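Cellulose hydrolase (Bacillus licheniformis, PDB 4YZT) hydrolyses internal beta-1,4-glucosidic bonds of cellulose as a three-module endoglucanase of glycoside hydrolase family 5. Local coordinates at residues 53-57 with 58-62; 320-323 with 324-328; 518-521 with 522-526. All coordinates share one frame; numbering follows the deposited sequence.

Contact 1 of 3, residues 53-57 with 58-62; sequences PPVRE and HTFDD
R56 and E57 hand their carbonyls to T59 and F60 as the extended chain of 53-56 turns into the helix that carries 58-62. T59 N bonds to R56 O at 3.1 Å, and F60 N to E57 O at 3.0 Å. Both are three-residue steps, the tight curl of a first helical turn; by D62 N to H58 O the spacing has become four residues. A water bound to R56 N and T59 OG1 bridges the same junction.

On the outer side R56 folds back over H58. Its CB lies over one face of the imidazole, a CH-pi contact 3.9 Å from the ring centroid, while its chain, bent at chi2 and chi3, brings NH1 to 3.2 Å from H58 CE1. Guanidinium and ring planes stand 82° apart, CE1 meeting one face of the guanidinium. H58 holds CG between its own N and carbonyl carbon (chi1 66°), which swings the ring back toward R56. Inward, V55 CG2 touches both T59 CB and F60 CE2, 3.9 Å from the latter, and helix 91-105 of the catalytic barrel covers V55 and F60 through V100.

E57 and D61, one helical turn apart, both form salt bridges with R107, which would offset their like charges and tie this helix start to the loop that follows helix 91-105.

Contact 2 of 3, residues 320-323 with 324-328; sequences DPVV and KEIVI
E325, whose CG lies against P321 O, and D320, whose backbone O faces K324 N, bring the flat groups, two carboxylates, to the first two turns of helix 321-330, and each carboxylate is approached from above its plane. D320 is the N-cap: its OD1 accepts V323 N at 3.2 Å, with a nearly straight N-H...O angle of 168°, the donor lying well out of the carboxylate plane. CG anti to the backbone N (chi1 -178°) turns the carboxylate toward V323 N. Its other oxygen, OD2, is taken by K283 and W284 of helix 280-296, so one side chain both caps this helix and fastens it to its neighbour.

E325, partly exposed, also touches A422. K324 NZ reaches its OE2 at 2.6 Å, again from above the carboxylate, in a salt bridge between adjacent residues made possible by bends at chi2 and chi3 of the lysine and chi2 of the glutamate. K324 also makes a cation-pi contact with W318. Nearer the backbone, E325 CG lies 3.1 Å from P321 O, beside the bond that this carbonyl receives from E325 N.

Four-residue backbone bonds then follow in order. The first, K324 N to D320 O, is weak at 3.4 Å; those from E325, I326 and V327 are of normal length. On the buried side V322 and V323 lean on W284, and V323 and V327 on W303 of barrel strand 299-303, whereas V322 and I326 also touch Q424 of strand 424-431 in the neighbouring module. Along that face V322 CG1 and the I326 tip CD1 meet at 4.0 Å.

Contact 3 of 3, residues 518-521 with 522-526; sequences TFEL and WPKGV
L521 and V526 face each other across a beta hairpin that joins strands 515-522 and 527-535, with a type II turn running from P523 to V526. L521 N donates to V526 O at 2.8 Å, and V526 N closes the turn on P523 O.

The two apolar side chains cross at a slant beside this bond. The backbone pairing itself leaves L521 CB 3.3 Å from V526 O; CG, anti to the carbonyl carbon (chi1 -54°), then sends CD1 to V526 CG1 at 3.9 Å. V526, with CG1 anti to the backbone N (chi1 178°), points that branch at L521. W522 turns its indole to the other side, where F345 of strand 338-347 and the barrel residues T238 and N278 receive it; P523, after a cis peptide bond, also rests on F345. The hairpin end therefore abuts the other two modules.

E520 and K524 are drawn together through solvent. OE1 and NZ remain 4.4 Å apart, too far for a salt bridge, but a water donates to OE1 and accepts from NZ. In K524 a bend at chi2 (67°) followed by an extended end brings NZ to that water, while E520 OE2 is held by Y487. G525 is the third residue of the type II turn, where a CB would crowd the preceding carbonyl O. A second water links its N to the strand, donating to L521 O at 2.8 Å.

Overall arrangement
The three contacts follow one another along the chain without overlap, and each marks a place where the backbone changes course: a helix start in contact 1, a capped helix in contact 2, a hairpin turn in contact 3. Contact 1 joins the end of the loop carrying S49 to N51, which line the glycan pocket, to helix 57-66 on the outside of the barrel. Contact 2, centred about 20 Å away, sits where the barrel meets the X2 module; D62 of contact 1 forms a salt bridge with R316, just before the short strand 317-318 that leads to helix 321-330. Contact 3, centred about 26 Å from contact 2, belongs to the C-terminal beta module. Contacts 2 and 3 thus both lie at inter-module boundaries.

Contact 1 of 3, residues 53-57 with 58-62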
loop_
_atom_site.group_PDB
_atom_site.type_symbol
_atom_site.label_atom_id
_atom_site.label_comp_id
_atom_site.label_asym_id
_atom_site.label_seq_id
_atom_site.Cartn_x
_atom_site.Cartn_y
_atom_site.Cartn_z
ATOM N N PRO A 53 13.082 12.613 -1.611
ATOM C CA PRO A 53 14.430 13.025 -2.013
ATOM C C PRO A 53 15.287 11.794 -2.294
ATOM O O PRO A 53 14.834 10.689 -1.999
ATOM C CB PRO A 53 14.937 13.776 -0.784
ATOM C CG PRO A 53 14.304 13.026 0.346
ATOM C CD PRO A 53 12.927 12.621 -0.142
ATOM N N PRO A 54 16.495 11.969 -2.854
ATOM C CA PRO A 54 17.364 10.790 -2.983
ATOM C C PRO A 54 17.563 10.110 -1.624
ATOM O O PRO A 54 17.743 10.788 -0.599
ATOM C CB PRO A 54 18.667 11.372 -3.533
ATOM C CG PRO A 54 18.232 12.626 -4.273
ATOM C CD PRO A 54 17.088 13.173 -3.466
ATOM N N VAL A 55 17.496 8.782 -1.614
ATOM C CA VAL A 55 17.438 8.049 -0.356
ATOM C C VAL A 55 18.722 8.247 0.441
ATOM O O VAL A 55 19.825 8.253 -0.111
ATOM C CB VAL A 55 17.169 6.531 -0.588
ATOM C CG1 VAL A 55 18.261 5.908 -1.454
ATOM C CG2 VAL A 55 17.030 5.795 0.750
ATOM N N ARG A 56 18.563 8.463 1.744
ATOM C CA ARG A 56 19.694 8.544 2.651
ATOM C C ARG A 56 20.069 7.144 3.115
ATOM O O ARG A 56 19.199 6.291 3.257
ATOM C CB ARG A 56 19.363 9.430 3.854
ATOM C CG ARG A 56 18.676 10.730 3.486
ATOM C CD ARG A 56 19.673 11.830 3.187
ATOM N NE ARG A 56 20.690 11.935 4.231
ATOM C CZ ARG A 56 20.461 12.417 5.452
ATOM N NH1 ARG A 56 19.242 12.831 5.794
ATOM N NH2 ARG A 56 21.449 12.478 6.337
ATOM N N GLU A 57 21.357 6.911 3.343
ATOM C CA GLU A 57 21.806 5.603 3.810
ATOM C C GLU A 57 21.042 5.154 5.067
ATOM O O GLU A 57 20.689 3.982 5.191
ATOM C CB GLU A 57 23.318 5.613 4.082
ATOM C CG GLU A 57 23.895 4.236 4.389
ATOM C CD GLU A 57 25.375 4.273 4.744
ATOM O OE1 GLU A 57 26.031 5.313 4.523
ATOM O OE2 GLU A 57 25.883 3.256 5.248
ATOM N N HIS A 58 20.744 6.085 5.974
ATOM C CA HIS A 58 20.179 5.700 7.263
ATOM C C HIS A 58 18.744 5.203 7.147
ATOM O O HIS A 58 18.227 4.568 8.066
ATOM C CB HIS A 58 20.261 6.857 8.276
ATOM C CG HIS A 58 19.411 8.043 7.936
ATOM N ND1 HIS A 58 19.942 9.297 7.734
ATOM C CD2 HIS A 58 18.070 8.175 7.792
ATOM C CE1 HIS A 58 18.967 10.148 7.462
ATOM N NE2 HIS A 58 17.823 9.491 7.484
ATOM N N THR A 59 18.104 5.452 6.009
ATOM C CA THR A 59 16.771 4.919 5.792
ATOM C C THR A 59 16.819 3.388 5.803
ATOM O O THR A 59 15.898 2.736 6.311
ATOM C CB THR A 59 16.171 5.467 4.481
ATOM O OG1 THR A 59 15.968 6.882 4.630
ATOM C CG2 THR A 59 14.847 4.806 4.159
ATOM N N PHE A 60 17.902 2.800 5.293
ATOM C CA PHE A 60 18.013 1.343 5.312
ATOM C C PHE A 60 18.231 0.808 6.726
ATOM O O PHE A 60 17.766 -0.285 7.063
ATOM C CB PHE A 60 19.117 0.879 4.359
ATOM C CG PHE A 60 18.745 1.058 2.912
ATOM C CD1 PHE A 60 17.855 0.188 2.313
ATOM C CD2 PHE A 60 19.232 2.138 2.173
ATOM C CE1 PHE A 60 17.453 0.356 0.987
ATOM C CE2 PHE A 60 18.844 2.311 0.834
ATOM C CZ PHE A 60 17.960 1.415 0.244
ATOM N N ASP A 61 18.907 1.588 7.558
ATOM C CA ASP A 61 19.033 1.237 8.965
ATOM C C ASP A 61 17.664 1.277 9.645
ATOM O O ASP A 61 17.380 0.460 10.518
ATOM C CB ASP A 61 20.010 2.173 9.660
ATOM C CG ASP A 61 21.439 1.934 9.229
ATOM O OD1 ASP A 61 21.888 0.759 9.182
ATOM O OD2 ASP A 61 22.106 2.929 8.921
ATOM N N ASP A 62 16.827 2.230 9.234
ATOM C CA ASP A 62 15.498 2.391 9.804
ATOM C C ASP A 62 14.614 1.207 9.418
ATOM O O ASP A 62 13.817 0.718 10.220
ATOM C CB ASP A 62 14.856 3.712 9.338
ATOM C CG ASP A 62 15.505 4.952 9.969
ATOM O OD1 ASP A 62 16.160 4.823 11.017
ATOM O OD2 ASP A 62 15.352 6.066 9.411
HETATM O O HOH W 1 15.806 8.873 2.625
#

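Contact 2 of 3, residues 320-323 with 324-328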
loop_
_atom_site.group_PDB
_atom_site.type_symbol
_atom_site.label_atom_id
_atom_site.label_comp_id
_atom_site.label_asym_id
_atom_site.label_seq_id
_atom_site.Cartn_x
_atom_site.Cartn_y
_atom_site.Cartn_z
ATOM N N ASP A 320 1.644 4.892 10.787
ATOM C CA ASP A 320 0.746 3.972 11.482
ATOM C C ASP A 320 1.615 2.848 12.032
ATOM O O ASP A 320 1.912 1.891 11.326
ATOM C CB ASP A 320 -0.331 3.429 10.531
ATOM C CG ASP A 320 -1.334 2.509 11.223
ATOM O OD1 ASP A 320 -1.090 2.105 12.377
ATOM O OD2 ASP A 320 -2.370 2.187 10.602
ATOM N N PRO A 321 2.059 2.978 13.282
ATOM C CA PRO A 321 3.021 2.007 13.801
ATOM C C PRO A 321 2.400 0.632 14.006
ATOM O O PRO A 321 3.103 -0.375 13.925
ATOM C CB PRO A 321 3.436 2.606 15.143
ATOM C CG PRO A 321 3.094 4.038 15.037
ATOM C CD PRO A 321 1.887 4.121 14.199
ATOM N N VAL A 322 1.105 0.602 14.299
ATOM C CA VAL A 322 0.418 -0.662 14.540
ATOM C C VAL A 322 0.358 -1.506 13.270
ATOM O O VAL A 322 0.662 -2.703 13.309
ATOM C CB VAL A 322 -1.007 -0.436 15.079
ATOM C CG1 VAL A 322 -1.796 -1.741 15.090
ATOM C CG2 VAL A 322 -0.947 0.201 16.468
ATOM N N VAL A 323 -0.024 -0.900 12.145
ATOM C CA VAL A 323 -0.125 -1.685 10.920
ATOM C C VAL A 323 1.274 -2.209 10.533
ATOM O O VAL A 323 1.401 -3.342 10.057
ATOM C CB VAL A 323 -0.775 -0.890 9.763
ATOM C CG1 VAL A 323 0.210 0.109 9.134
ATOM C CG2 VAL A 323 -1.304 -1.838 8.708
ATOM N N LYS A 324 2.314 -1.415 10.776
ATOM C CA LYS A 324 3.684 -1.867 10.546
ATOM C C LYS A 324 4.021 -3.087 11.408
ATOM O O LYS A 324 4.589 -4.066 10.921
ATOM C CB LYS A 324 4.697 -0.751 10.835
ATOM C CG LYS A 324 6.173 -1.174 10.624
ATOM C CD LYS A 324 6.894 -1.528 11.926
ATOM C CE LYS A 324 7.167 -0.303 12.770
ATOM N NZ LYS A 324 8.033 -0.610 13.953
ATOM N N GLU A 325 3.678 -3.023 12.690
ATOM C CA GLU A 325 3.982 -4.133 13.581
ATOM C C GLU A 325 3.196 -5.381 13.183
ATOM O O GLU A 325 3.706 -6.500 13.295
ATOM C CB GLU A 325 3.693 -3.771 15.043
ATOM C CG GLU A 325 4.519 -2.610 15.604
ATOM C CD GLU A 325 6.029 -2.844 15.606
ATOM O OE1 GLU A 325 6.489 -3.982 15.357
ATOM O OE2 GLU A 325 6.762 -1.869 15.887
ATOM N N ILE A 326 1.969 -5.185 12.707
ATOM C CA ILE A 326 1.164 -6.285 12.208
ATOM C C ILE A 326 1.876 -6.983 11.044
ATOM O O ILE A 326 1.948 -8.207 11.011
ATOM C CB ILE A 326 -0.234 -5.803 11.774
ATOM C CG1 ILE A 326 -1.115 -5.628 13.012
ATOM C CG2 ILE A 326 -0.884 -6.789 10.817
ATOM C CD1 ILE A 326 -2.432 -4.904 12.743
ATOM N N VAL A 327 2.420 -6.210 10.108
ATOM C CA VAL A 327 3.109 -6.798 8.952
ATOM C C VAL A 327 4.359 -7.577 9.376
ATOM O O VAL A 327 4.603 -8.681 8.900
ATOM C CB VAL A 327 3.491 -5.702 7.922
ATOM C CG1 VAL A 327 4.499 -6.225 6.893
ATOM C CG2 VAL A 327 2.235 -5.173 7.220
ATOM N N ILE A 328 5.127 -7.000 10.289
ATOM C CA ILE A 328 6.322 -7.634 10.841
ATOM C C ILE A 328 6.029 -8.987 11.508
ATOM O O ILE A 328 6.745 -9.971 11.290
ATOM C CB ILE A 328 6.989 -6.685 11.860
ATOM C CG1 ILE A 328 7.516 -5.455 11.121
ATOM C CG2 ILE A 328 8.100 -7.394 12.650
ATOM C CD1 ILE A 328 8.439 -5.791 9.971
#

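Contact 3 of 3, residues 518-521 with 522-526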
loop_
_atom_site.group_PDB
_atom_site.type_symbol
_atom_site.label_atom_id
_atom_site.label_comp_id
_atom_site.label_asym_id
_atom_site.label_seq_id
_atom_site.Cartn_x
_atom_site.Cartn_y
_atom_site.Cartn_z
ATOM N N THR A 518 -21.449 16.054 -0.572
ATOM C CA THR A 518 -21.587 15.590 0.799
ATOM C C THR A 518 -20.269 14.997 1.272
ATOM O O THR A 518 -19.837 13.942 0.783
ATOM C CB THR A 518 -22.715 14.547 0.941
ATOM O OG1 THR A 518 -23.964 15.098 0.488
ATOM C CG2 THR A 518 -22.856 14.107 2.398
ATOM N N PHE A 519 -19.630 15.688 2.213
ATOM C CA PHE A 519 -18.387 15.213 2.807
ATOM C C PHE A 519 -18.726 14.314 3.991
ATOM O O PHE A 519 -19.064 14.807 5.064
ATOM C CB PHE A 519 -17.497 16.389 3.237
ATOM C CG PHE A 519 -16.926 17.161 2.082
ATOM C CD1 PHE A 519 -17.683 18.125 1.440
ATOM C CD2 PHE A 519 -15.641 16.903 1.626
ATOM C CE1 PHE A 519 -17.172 18.828 0.356
ATOM C CE2 PHE A 519 -15.119 17.598 0.554
ATOM C CZ PHE A 519 -15.892 18.569 -0.087
ATOM N N GLU A 520 -18.656 12.996 3.782
ATOM C CA GLU A 520 -19.013 12.044 4.829
ATOM C C GLU A 520 -17.802 11.822 5.724
ATOM O O GLU A 520 -16.683 11.605 5.253
ATOM C CB GLU A 520 -19.515 10.723 4.230
ATOM C CG GLU A 520 -20.745 10.869 3.357
ATOM C CD GLU A 520 -21.261 9.548 2.784
ATOM O OE1 GLU A 520 -20.677 8.472 3.056
ATOM O OE2 GLU A 520 -22.270 9.592 2.051
ATOM N N LEU A 521 -18.039 11.906 7.027
ATOM C CA LEU A 521 -16.975 11.884 8.014
ATOM C C LEU A 521 -16.994 10.633 8.885
ATOM O O LEU A 521 -17.961 9.872 8.884
ATOM C CB LEU A 521 -17.080 13.131 8.904
ATOM C CG LEU A 521 -17.112 14.442 8.123
ATOM C CD1 LEU A 521 -17.595 15.614 8.990
ATOM C CD2 LEU A 521 -15.729 14.731 7.573
ATOM N N TRP A 522 -15.910 10.446 9.632
ATOM C CA TRP A 522 -15.889 9.558 10.795
ATOM C C TRP A 522 -16.123 10.432 12.029
ATOM O O TRP A 522 -15.491 11.468 12.151
ATOM C CB TRP A 522 -14.550 8.828 10.910
ATOM C CG TRP A 522 -14.159 7.967 9.712
ATOM C CD1 TRP A 522 -13.073 8.135 8.894
ATOM C CD2 TRP A 522 -14.841 6.797 9.235
ATOM N NE1 TRP A 522 -13.046 7.141 7.934
ATOM C CE2 TRP A 522 -14.119 6.314 8.124
ATOM C CE3 TRP A 522 -15.995 6.114 9.640
ATOM C CZ2 TRP A 522 -14.518 5.184 7.411
ATOM C CZ3 TRP A 522 -16.390 4.992 8.928
ATOM C CH2 TRP A 522 -15.651 4.540 7.827
ATOM N N PRO A 523 -17.009 10.019 12.960
ATOM C CA PRO A 523 -17.766 8.765 13.003
ATOM C C PRO A 523 -18.872 8.687 11.959
ATOM O O PRO A 523 -19.439 9.717 11.569
ATOM C CB PRO A 523 -18.364 8.766 14.410
ATOM C CG PRO A 523 -18.517 10.212 14.744
ATOM C CD PRO A 523 -17.338 10.896 14.096
ATOM N N LYS A 524 -19.155 7.459 11.533
ATOM C CA LYS A 524 -20.204 7.146 10.561
ATOM C C LYS A 524 -21.499 7.876 10.864
ATOM O O LYS A 524 -22.015 7.794 11.971
ATOM C CB LYS A 524 -20.460 5.636 10.545
ATOM C CG LYS A 524 -21.508 5.164 9.545
ATOM C CD LYS A 524 -21.024 5.372 8.122
ATOM C CE LYS A 524 -21.959 4.713 7.116
ATOM N NZ LYS A 524 -21.548 5.031 5.721
ATOM N N GLY A 525 -22.017 8.595 9.875
ATOM C CA GLY A 525 -23.271 9.293 10.035
ATOM C C GLY A 525 -23.113 10.790 10.243
ATOM O O GLY A 525 -24.085 11.540 10.126
ATOM N N VAL A 526 -21.899 11.236 10.562
ATOM C CA VAL A 526 -21.624 12.675 10.600
ATOM C C VAL A 526 -21.128 13.118 9.221
ATOM O O VAL A 526 -20.326 12.432 8.577
ATOM C CB VAL A 526 -20.586 13.043 11.687
ATOM C CG1 VAL A 526 -20.286 14.541 11.672
ATOM C CG2 VAL A 526 -21.088 12.640 13.067
HETATM O O HOH W 2 -19.847 7.455 5.553
HETATM O O HOH W 3 -20.395 9.382 7.645
#